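Local coordinates for protein dihydrodipicolinate synthase (Oceanobacillus iheyensis HTE831, PDB 3D0C) that probably catalyses the pyruvate-dependent formation of 4-hydroxy-tetrahydrodipicolinate in lysine biosynthesis, as a TIM-barrel lyase of the DapA family, at residues P118-D122 / A123-E127. The protein carries 1 engineered substitution. Residues are numbered along the deposited sequence; the frame is centred on the assembly and turned at random.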
# COMPACT_ATOMS: atom_id res chain seq x y z
N PRO A 118 4.22 -3.99 -2.77
CA PRO A 118 5.26 -3.07 -3.27
C PRO A 118 5.85 -3.53 -4.60
O PRO A 118 6.45 -2.74 -5.33
CB PRO A 118 6.30 -3.09 -2.14
CG PRO A 118 6.15 -4.45 -1.55
CD PRO A 118 4.64 -4.61 -1.50
N TYR A 119 5.66 -4.82 -4.92
CA TYR A 119 6.17 -5.39 -6.16
C TYR A 119 5.02 -5.92 -7.02
O TYR A 119 4.24 -6.77 -6.58
CB TYR A 119 7.16 -6.53 -5.87
CG TYR A 119 8.13 -6.25 -4.75
CD1 TYR A 119 8.81 -5.03 -4.68
CD2 TYR A 119 8.38 -7.20 -3.76
CE1 TYR A 119 9.71 -4.77 -3.64
CE2 TYR A 119 9.27 -6.94 -2.72
CZ TYR A 119 9.93 -5.72 -2.67
OH TYR A 119 10.81 -5.46 -1.64
N ILE A 120 4.93 -5.40 -8.24
CA ILE A 120 3.88 -5.79 -9.17
C ILE A 120 4.37 -5.62 -10.60
O ILE A 120 5.19 -4.73 -10.88
CB ILE A 120 2.60 -4.93 -8.91
CG1 ILE A 120 1.45 -5.37 -9.81
CG2 ILE A 120 2.90 -3.45 -9.13
CD1 ILE A 120 0.11 -4.75 -9.43
N THR A 121 3.92 -6.49 -11.50
CA THR A 121 4.29 -6.44 -12.91
C THR A 121 2.99 -6.47 -13.72
O THR A 121 1.95 -6.86 -13.20
CB THR A 121 5.16 -7.65 -13.35
OG1 THR A 121 4.38 -8.85 -13.29
CG2 THR A 121 6.37 -7.79 -12.43
N ASP A 122 3.06 -6.05 -14.98
CA ASP A 122 1.88 -6.05 -15.84
C ASP A 122 1.23 -7.44 -15.90
O ASP A 122 0.04 -7.59 -15.67
CB ASP A 122 2.23 -5.62 -17.27
CG ASP A 122 2.73 -4.18 -17.35
OD1 ASP A 122 2.21 -3.33 -16.60
OD2 ASP A 122 3.61 -3.89 -18.19
N ALA A 123 2.03 -8.44 -16.22
CA ALA A 123 1.53 -9.81 -16.32
C ALA A 123 0.95 -10.35 -15.01
O ALA A 123 -0.05 -11.07 -15.02
CB ALA A 123 2.65 -10.73 -16.83
N GLY A 124 1.59 -10.02 -13.90
CA GLY A 124 1.10 -10.48 -12.60
C GLY A 124 -0.16 -9.73 -12.20
O GLY A 124 -1.04 -10.29 -11.54
N ALA A 125 -0.23 -8.46 -12.59
CA ALA A 125 -1.40 -7.64 -12.28
C ALA A 125 -2.61 -8.24 -13.00
O ALA A 125 -3.69 -8.35 -12.42
CB ALA A 125 -1.17 -6.20 -12.76
N VAL A 126 -2.43 -8.63 -14.25
CA VAL A 126 -3.53 -9.22 -15.00
C VAL A 126 -4.05 -10.45 -14.25
O VAL A 126 -5.27 -10.62 -14.10
CB VAL A 126 -3.08 -9.63 -16.43
CG1 VAL A 126 -4.18 -10.43 -17.11
CG2 VAL A 126 -2.75 -8.37 -17.25
N GLU A 127 -3.15 -11.30 -13.77
CA GLU A 127 -3.54 -12.50 -13.03
C GLU A 127 -4.27 -12.16 -11.73
O GLU A 127 -5.27 -12.79 -11.37
CB GLU A 127 -2.31 -13.36 -12.73
CG GLU A 127 -1.63 -13.89 -13.97
CD GLU A 127 -2.56 -14.74 -14.82
OE1 GLU A 127 -3.01 -15.78 -14.31
OE2 GLU A 127 -2.84 -14.35 -15.98
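Ala125 N donates to Thr121 O at 2.8 Å and Val126 N to Asp122 O at 3.0 Å, backbone i to i+4 bonds in the first turn of helix 122-135. The motif is a threonine N-cap. It ends the loop that follows strand 109-112 of the TIM barrel. Thr121 keeps an extended backbone, and the helix starts at Asp122. Thr121 OG1 accepts from Gly124 N at 3.1 Å, the capping bond, with an N-H...O angle of 153°. A chi1 of 67° sets OG1 between the backbone N and the carbonyl carbon, facing that amide. Thr121 therefore takes two amides of the first turn, one on OG1 and one on its carbonyl oxygen. Ala125 CB lies 3.2 Å from Thr121 O, brought there by the helical turn.

Ile120 adds an apolar touch. Its CG1 is anti to the backbone N (chi1 -177°), and the extended chain carries CD1 to 3.9 Å from Ala125 CB. The same side chain packs on Pro115, Asp146 and Leu149 and on Pro281 of the second subunit, to which Thr121 also makes backbone hydrogen bonds, so the cap borders the dimer contact.

The CA-CB bond of Asp122 points away from the turn, and its OD1 accepts from Ser150 N. Val126 packs on Val153, Glu156 and Leu157 of helix 152-157. On the near side, Val126 CG2 comes within 3.3 Å of Asp122 O, the oxygen that Val126 N also binds.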